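Glycoside hydrolase YxiA (Bacillus licheniformis, PDB 3LV4) probably hydrolyses alpha-1,5-linked arabinan as a calcium-containing family 43 glycoside hydrolase. Local coordinates at residues Tyr215-Phe220 against Asn292-Asp297; Ile231-Ser236 against Gln330-Val335; Tyr243-Gly248 against Glu268-Lys273. All coordinates share one frame; numbering follows the deposited sequence.

Interaction 1 (Tyr215-Phe220 against Asn292-Asp297); sequences YLYMSF and NSAFYD
N292 lays its carboxamide across the CB-CG bond of Y217, the two side chains crossing at about a right angle with the amide and ring planes 74° apart. Both amide atoms touch: N292 OD1 lies 3.4 Å from Y217 CB, while N292 ND2 lies 3.6 Å from Y217 CG and approaches the ring obliquely. Further along, the methyl of A294 meets the same ring, A294 CB standing 4.3 Å from Y217 CE1.

The axes of the two short segments come within 7.6 Å, and the polar link between the strands is a buried water. It accepts from S219 OG (2.8 Å) and from N292 N, and donates to N292 OD1 (2.8 Å). S219 OG is also hydrogen-bonded to N of H291, which binds a calcium in a structure of this protein, though not in this chain. The amide's other end is fixed within its own strand, N292 ND2 donating nearly straight (167°) to S293 O at 3.1 Å, from above that carbonyl's plane.

A leucine in place of N292 would probably leave the water without its acceptor and S293 O without this donor. The contact joins two adjacent blades of the five-bladed propeller expected of family 43, beside the strand bearing E201, the predicted proton donor. Its chemistry implies one buried amide, watered at OD1, packed against an aromatic side chain while OD1 and ND2 each keep a hydrogen-bond partner.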
# COMPACT_ATOMS: atom_id res chain seq x y z
N TYR A 215 -6.06 9.86 -0.99
CA TYR A 215 -5.16 9.08 -1.83
C TYR A 215 -5.54 7.61 -1.85
O TYR A 215 -5.59 6.95 -0.80
CB TYR A 215 -3.70 9.25 -1.39
CG TYR A 215 -3.26 10.68 -1.51
CD1 TYR A 215 -2.67 11.16 -2.67
CD2 TYR A 215 -3.47 11.57 -0.46
CE1 TYR A 215 -2.29 12.49 -2.79
CE2 TYR A 215 -3.09 12.90 -0.57
CZ TYR A 215 -2.50 13.35 -1.73
OH TYR A 215 -2.13 14.67 -1.82
N LEU A 216 -5.82 7.11 -3.05
CA LEU A 216 -6.10 5.69 -3.24
C LEU A 216 -4.80 4.96 -3.56
O LEU A 216 -4.28 5.06 -4.67
CB LEU A 216 -7.10 5.51 -4.38
CG LEU A 216 -7.37 4.07 -4.86
CD1 LEU A 216 -7.98 3.23 -3.72
CD2 LEU A 216 -8.29 4.11 -6.07
N TYR A 217 -4.27 4.26 -2.56
CA TYR A 217 -3.14 3.38 -2.76
C TYR A 217 -3.65 2.03 -3.23
O TYR A 217 -4.76 1.62 -2.88
CB TYR A 217 -2.34 3.21 -1.46
CG TYR A 217 -1.65 4.48 -1.03
CD1 TYR A 217 -2.29 5.39 -0.20
CD2 TYR A 217 -0.35 4.76 -1.45
CE1 TYR A 217 -1.66 6.55 0.20
CE2 TYR A 217 0.29 5.92 -1.05
CZ TYR A 217 -0.37 6.81 -0.24
OH TYR A 217 0.27 7.96 0.15
N MSE A 218 -2.85 1.35 -4.05
CA MSE A 218 -3.20 0.04 -4.55
C MSE A 218 -1.95 -0.66 -5.04
O MSE A 218 -0.92 -0.03 -5.27
CB MSE A 218 -4.23 0.16 -5.68
CG MSE A 218 -3.86 1.17 -6.72
SE MSE A 218 -5.42 1.77 -7.74
CE MSE A 218 -4.66 3.48 -8.34
N SER A 219 -2.04 -1.98 -5.17
CA SER A 219 -0.91 -2.76 -5.66
C SER A 219 -1.24 -3.30 -7.04
O SER A 219 -2.31 -3.89 -7.24
CB SER A 219 -0.57 -3.89 -4.68
OG SER A 219 -0.08 -3.35 -3.47
N PHE A 220 -0.33 -3.07 -7.98
CA PHE A 220 -0.47 -3.59 -9.34
C PHE A 220 0.43 -4.82 -9.48
O PHE A 220 1.49 -4.91 -8.84
CB PHE A 220 -0.02 -2.54 -10.36
CG PHE A 220 -1.08 -1.54 -10.76
CD1 PHE A 220 -1.96 -1.02 -9.83
CD2 PHE A 220 -1.13 -1.07 -12.07
CE1 PHE A 220 -2.91 -0.07 -10.21
CE2 PHE A 220 -2.08 -0.13 -12.46
CZ PHE A 220 -2.98 0.37 -11.52
N ASN A 292 0.06 -2.27 0.76
CA ASN A 292 0.38 -1.34 1.82
C ASN A 292 -0.83 -0.91 2.61
O ASN A 292 -1.98 -1.10 2.21
CB ASN A 292 1.04 -0.09 1.24
CG ASN A 292 0.05 0.80 0.51
OD1 ASN A 292 -0.32 0.54 -0.63
ND2 ASN A 292 -0.39 1.87 1.18
N SER A 293 -0.54 -0.33 3.77
CA SER A 293 -1.46 0.58 4.41
C SER A 293 -0.67 1.88 4.60
O SER A 293 0.48 1.99 4.15
CB SER A 293 -2.00 0.03 5.75
OG SER A 293 -0.98 -0.50 6.57
N ALA A 294 -1.29 2.86 5.23
CA ALA A 294 -0.63 4.15 5.39
C ALA A 294 -1.24 4.86 6.58
O ALA A 294 -2.40 4.62 6.93
CB ALA A 294 -0.76 4.98 4.12
N PHE A 295 -0.45 5.72 7.22
CA PHE A 295 -0.85 6.34 8.47
C PHE A 295 -0.44 7.79 8.43
O PHE A 295 0.70 8.11 8.05
CB PHE A 295 -0.14 5.63 9.63
CG PHE A 295 -0.55 6.12 10.98
CD1 PHE A 295 -1.70 5.62 11.59
CD2 PHE A 295 0.23 7.04 11.67
CE1 PHE A 295 -2.08 6.04 12.85
CE2 PHE A 295 -0.15 7.48 12.93
CZ PHE A 295 -1.31 6.98 13.52
N TYR A 296 -1.36 8.67 8.81
CA TYR A 296 -1.06 10.08 9.02
C TYR A 296 -1.11 10.40 10.52
O TYR A 296 -2.11 10.14 11.19
CB TYR A 296 -2.02 10.98 8.23
CG TYR A 296 -1.87 12.43 8.60
CD1 TYR A 296 -0.81 13.18 8.12
CD2 TYR A 296 -2.78 13.05 9.46
CE1 TYR A 296 -0.66 14.51 8.48
CE2 TYR A 296 -2.63 14.38 9.82
CZ TYR A 296 -1.57 15.10 9.33
OH TYR A 296 -1.41 16.42 9.69
N ASP A 297 -0.02 10.96 11.04
CA ASP A 297 0.08 11.27 12.47
C ASP A 297 -0.26 12.74 12.70
O ASP A 297 0.52 13.62 12.35
CB ASP A 297 1.50 10.96 12.96
CG ASP A 297 1.66 11.14 14.46
OD1 ASP A 297 0.94 11.95 15.06
OD2 ASP A 297 2.54 10.46 15.05
O HOH W 1 -1.53 -1.62 -1.83

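Interaction 2 (Ile231-Ser236 against Gln330-Val335); sequences IRVARS and QGWPVV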
# COMPACT_ATOMS: atom_id res chain seq x y z
N ILE A 231 3.44 -0.66 -5.72
CA ILE A 231 2.46 0.24 -5.12
C ILE A 231 2.24 1.44 -6.02
O ILE A 231 3.20 2.07 -6.48
CB ILE A 231 2.91 0.72 -3.72
CG1 ILE A 231 2.93 -0.46 -2.74
CG2 ILE A 231 2.00 1.84 -3.21
CD1 ILE A 231 3.71 -0.21 -1.45
N ARG A 232 0.98 1.74 -6.29
CA ARG A 232 0.62 2.90 -7.09
C ARG A 232 -0.40 3.72 -6.33
O ARG A 232 -1.04 3.22 -5.39
CB ARG A 232 0.06 2.48 -8.45
CG ARG A 232 0.99 1.58 -9.25
CD ARG A 232 0.74 1.62 -10.75
NE ARG A 232 1.75 0.82 -11.45
CZ ARG A 232 1.99 0.87 -12.76
NH1 ARG A 232 1.27 1.67 -13.54
NH2 ARG A 232 2.95 0.10 -13.28
N VAL A 233 -0.56 4.97 -6.72
CA VAL A 233 -1.48 5.85 -6.03
C VAL A 233 -2.23 6.73 -7.03
O VAL A 233 -1.74 7.00 -8.14
CB VAL A 233 -0.73 6.70 -4.97
CG1 VAL A 233 0.22 7.71 -5.65
CG2 VAL A 233 -1.72 7.39 -4.02
N ALA A 234 -3.44 7.12 -6.65
CA ALA A 234 -4.26 8.05 -7.41
C ALA A 234 -4.94 8.93 -6.38
O ALA A 234 -4.87 8.64 -5.18
CB ALA A 234 -5.30 7.28 -8.23
N ARG A 235 -5.58 10.02 -6.80
CA ARG A 235 -6.17 10.92 -5.81
C ARG A 235 -7.52 11.49 -6.24
O ARG A 235 -7.85 11.53 -7.42
CB ARG A 235 -5.20 12.06 -5.47
CG ARG A 235 -5.08 13.12 -6.56
CD ARG A 235 -3.97 14.12 -6.25
NE ARG A 235 -3.92 15.17 -7.26
CZ ARG A 235 -3.06 16.18 -7.25
NH1 ARG A 235 -2.17 16.30 -6.28
NH2 ARG A 235 -3.11 17.08 -8.22
N SER A 236 -8.27 11.94 -5.24
CA SER A 236 -9.59 12.52 -5.44
C SER A 236 -9.88 13.48 -4.30
O SER A 236 -9.40 13.29 -3.19
CB SER A 236 -10.66 11.42 -5.46
OG SER A 236 -11.95 11.96 -5.68
N GLN A 330 3.43 19.41 -5.86
CA GLN A 330 2.17 19.23 -6.59
C GLN A 330 1.10 18.48 -5.79
O GLN A 330 0.01 18.21 -6.30
CB GLN A 330 2.44 18.46 -7.89
CG GLN A 330 3.76 18.81 -8.55
CD GLN A 330 3.73 20.18 -9.15
OE1 GLN A 330 2.66 20.77 -9.33
NE2 GLN A 330 4.91 20.71 -9.48
N GLY A 331 1.42 18.10 -4.56
CA GLY A 331 0.45 17.37 -3.76
C GLY A 331 0.38 15.87 -4.06
O GLY A 331 -0.66 15.24 -3.88
N TRP A 332 1.49 15.31 -4.53
CA TRP A 332 1.64 13.87 -4.67
C TRP A 332 2.65 13.34 -3.64
O TRP A 332 3.70 13.96 -3.42
CB TRP A 332 2.08 13.50 -6.10
CG TRP A 332 1.00 13.72 -7.10
CD1 TRP A 332 0.84 14.81 -7.92
CD2 TRP A 332 -0.12 12.86 -7.36
NE1 TRP A 332 -0.29 14.66 -8.69
CE2 TRP A 332 -0.90 13.48 -8.35
CE3 TRP A 332 -0.52 11.63 -6.85
CZ2 TRP A 332 -2.07 12.90 -8.85
CZ3 TRP A 332 -1.69 11.05 -7.34
CH2 TRP A 332 -2.44 11.68 -8.34
N PRO A 333 2.33 12.21 -3.01
CA PRO A 333 3.25 11.69 -1.98
C PRO A 333 4.42 10.96 -2.62
O PRO A 333 4.23 10.26 -3.61
CB PRO A 333 2.37 10.71 -1.19
CG PRO A 333 1.34 10.24 -2.19
CD PRO A 333 1.12 11.39 -3.15
N VAL A 334 5.61 11.13 -2.06
CA VAL A 334 6.79 10.41 -2.52
C VAL A 334 7.33 9.56 -1.37
O VAL A 334 7.26 9.96 -0.21
CB VAL A 334 7.89 11.37 -3.07
CG1 VAL A 334 7.33 12.23 -4.21
CG2 VAL A 334 8.46 12.25 -1.96
N VAL A 335 7.83 8.37 -1.69
CA VAL A 335 8.34 7.47 -0.67
C VAL A 335 9.83 7.75 -0.41
O VAL A 335 10.63 7.76 -1.34
CB VAL A 335 8.16 5.99 -1.10
CG1 VAL A 335 8.54 5.03 0.03
CG2 VAL A 335 6.72 5.76 -1.53
O HOH W 2 -1.38 19.27 -8.56
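The guanidinium of R235 lies flat on the indole of W332, the two planes only 13° apart and their centres 4.0 Å from each other. The overlap is graded along the arginine. Its CD sits over the six-membered ring, 3.6 Å from that ring's centroid in a CH-pi contact displaced toward the rim, and the guanidinium continues over the pyrrole side, with W332 NE1 beneath its centre. CG of R235 lies between the backbone N and the carbonyl carbon (chi1 74°), and the chain then runs extended to NE, which carries the charged end right across the indole.

At its edge the same guanidinium is held by backbone oxygens. R235 NH1 donates to Q330 O at 2.9 Å, almost straight at 166° and close to the guanidinium plane, and makes a weak, more bent bond to G331 O at 3.0 Å. A water bonded to R235 NH2 at 2.8 Å returns a hydrogen bond to Q330 O, so that carbonyl is reached directly from NH1 and through the water from NH2. These bonds fix the rotation of the group that the stack holds flat. Beside them V233 CG1 packs on W332 CE3 (4.2 Å) and on P333 CG (4.4 Å).

Outside this shell, Y213 adds a cation-pi contact to R235, N328 OD1 accepts from W332 N, and the hydroxyl of Y215 bonds G331 O. A side chain at G331 would be jammed against the Q330 carbonyl and crowd R235 NH1. Strand 230-236 of one propeller blade thus meets the run leading into strand 333-335, the last of the next blade, while W332 also touches V272 of strand 272-280 and L431 of strand 423-432, in the C-terminal lipocalin-like domain.

Interaction 3 (Tyr243-Gly248 against Glu268-Lys273); sequences YYDAEG and EPYGVK. With CA (calcium ion), chain E.
A type I beta turn from D245 to G248, beside a well-hydrated calcium site, docks on residues Y270 to V272. D245 makes the direct polar link: its OD2 accepts from G271 N at 2.9 Å with an N-H...O angle of 157°, through the anti lone pair. CG of D245 stands between its backbone N and carbonyl carbon (chi1 67°), which points the carboxylate so that OD2 faces G271 N. OD1 turns back into its own loop, taking a weak bond from E247 N and a hydrogen bond from H249 N, while G248 N closes the turn on D245 O at 3.0 Å. Next to this, A246 CB packs on V272 CG2 at 3.8 Å.

E247 holds the calcium with both oxygens, OE1 at 2.5 Å and OE2 at 2.6 Å from the ion. Five waters complete most of the coordination, with one further ligand from outside the two segments. One of these waters donates to P269 O at 2.7 Å and so ties the ion indirectly to the second segment. A carboxylate accepting the N-H two residues on is consistent with an Asx turn, though its bond is weak, here combined with a beta turn in the connection between the last two strands of a propeller blade.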
# COMPACT_ATOMS: atom_id res chain seq x y z
N TYR A 243 -11.26 8.94 -8.92
CA TYR A 243 -9.82 8.99 -8.70
C TYR A 243 -9.08 9.17 -10.02
O TYR A 243 -9.47 8.62 -11.06
CB TYR A 243 -9.33 7.73 -7.97
CG TYR A 243 -9.63 7.76 -6.50
CD1 TYR A 243 -10.81 7.19 -5.99
CD2 TYR A 243 -8.76 8.37 -5.61
CE1 TYR A 243 -11.09 7.25 -4.63
CE2 TYR A 243 -9.03 8.43 -4.25
CZ TYR A 243 -10.19 7.86 -3.77
OH TYR A 243 -10.44 7.93 -2.43
N TYR A 244 -8.01 9.96 -9.96
CA TYR A 244 -7.21 10.32 -11.14
C TYR A 244 -5.74 10.14 -10.83
O TYR A 244 -5.32 10.31 -9.67
CB TYR A 244 -7.43 11.78 -11.54
CG TYR A 244 -8.84 12.08 -11.98
CD1 TYR A 244 -9.78 12.60 -11.09
CD2 TYR A 244 -9.24 11.82 -13.28
CE1 TYR A 244 -11.07 12.86 -11.50
CE2 TYR A 244 -10.53 12.07 -13.70
CZ TYR A 244 -11.44 12.59 -12.81
OH TYR A 244 -12.73 12.85 -13.24
N ASP A 245 -4.95 9.82 -11.85
CA ASP A 245 -3.50 9.79 -11.67
C ASP A 245 -2.91 11.16 -12.01
O ASP A 245 -3.66 12.13 -12.20
CB ASP A 245 -2.83 8.62 -12.43
CG ASP A 245 -2.92 8.73 -13.95
OD1 ASP A 245 -3.21 9.83 -14.48
OD2 ASP A 245 -2.65 7.71 -14.62
N ALA A 246 -1.59 11.27 -12.06
CA ALA A 246 -0.99 12.60 -12.20
C ALA A 246 -1.07 13.17 -13.63
O ALA A 246 -0.82 14.35 -13.84
CB ALA A 246 0.46 12.62 -11.67
N GLU A 247 -1.45 12.33 -14.59
CA GLU A 247 -1.75 12.78 -15.94
C GLU A 247 -3.23 13.07 -16.12
O GLU A 247 -3.69 13.39 -17.22
CB GLU A 247 -1.31 11.73 -16.97
CG GLU A 247 0.19 11.67 -17.16
CD GLU A 247 0.63 10.60 -18.13
OE1 GLU A 247 0.11 9.47 -18.06
OE2 GLU A 247 1.52 10.88 -18.97
N GLY A 248 -4.00 12.94 -15.04
CA GLY A 248 -5.43 13.17 -15.11
C GLY A 248 -6.20 12.03 -15.75
O GLY A 248 -7.39 12.19 -16.08
N GLU A 268 -0.78 -0.97 -16.98
CA GLU A 268 0.47 -0.36 -16.51
C GLU A 268 0.72 1.11 -16.92
O GLU A 268 1.53 1.78 -16.29
CB GLU A 268 1.69 -1.23 -16.87
CG GLU A 268 2.01 -1.28 -18.35
CD GLU A 268 3.15 -2.24 -18.66
OE1 GLU A 268 3.74 -2.84 -17.73
OE2 GLU A 268 3.45 -2.40 -19.86
N PRO A 269 0.04 1.61 -17.97
CA PRO A 269 0.29 3.04 -18.24
C PRO A 269 -0.34 3.98 -17.22
O PRO A 269 -0.12 5.19 -17.30
CB PRO A 269 -0.40 3.27 -19.61
CG PRO A 269 -0.52 1.91 -20.23
CD PRO A 269 -0.72 0.97 -19.05
N TYR A 270 -1.10 3.44 -16.27
CA TYR A 270 -1.96 4.29 -15.44
C TYR A 270 -1.64 4.20 -13.97
O TYR A 270 -1.13 3.18 -13.51
CB TYR A 270 -3.42 3.89 -15.67
CG TYR A 270 -3.80 4.05 -17.12
CD1 TYR A 270 -3.93 5.31 -17.68
CD2 TYR A 270 -3.99 2.94 -17.93
CE1 TYR A 270 -4.26 5.47 -19.01
CE2 TYR A 270 -4.33 3.09 -19.27
CZ TYR A 270 -4.46 4.36 -19.80
OH TYR A 270 -4.80 4.53 -21.12
N GLY A 271 -1.94 5.28 -13.25
CA GLY A 271 -1.59 5.39 -11.84
C GLY A 271 -0.20 5.96 -11.63
O GLY A 271 0.64 5.94 -12.54
N VAL A 272 0.06 6.48 -10.44
CA VAL A 272 1.41 6.95 -10.11
C VAL A 272 2.14 5.82 -9.39
O VAL A 272 1.78 5.46 -8.28
CB VAL A 272 1.35 8.19 -9.20
CG1 VAL A 272 2.76 8.68 -8.85
CG2 VAL A 272 0.53 9.31 -9.86
N LYS A 273 3.16 5.26 -10.04
CA LYS A 273 3.91 4.13 -9.46
C LYS A 273 4.96 4.65 -8.50
O LYS A 273 5.85 5.41 -8.89
CB LYS A 273 4.55 3.29 -10.56
CG LYS A 273 5.48 2.20 -10.06
CD LYS A 273 6.09 1.42 -11.23
CE LYS A 273 7.06 0.33 -10.77
NZ LYS A 273 7.79 -0.27 -11.94
CA CA E . 1.26 8.52 -20.09
O HOH W 3 -0.45 6.79 -19.51
O HOH W 4 0.84 7.59 -22.54
O HOH W 5 -0.70 9.83 -21.12
O HOH W 6 3.10 9.65 -21.41
O HOH W 7 2.67 7.71 -18.11

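The centre of interaction 1 lies about 4 Å from the centre of the chain and the contact is wholly buried, interaction 2 is mostly buried farther out, and interaction 3 is a partly buried loop contact whose centre is about 15 Å from that of the chain. Interactions 1 and 2 tie the same two neighbouring blades together, whereas interaction 3 braces one blade's own connection. Strands 213-220 and 230-236 pair directly, M218 O lying 2.8 Å from R232 N, and the guanidinium of R232 reaches E268 O and Y270 O of interaction 3. The chemistry shifts outward: an amide with one enclosed water, then a stacked guanidinium bonded to carbonyls, and finally carboxylates serving a backbone N-H and a hydrated calcium.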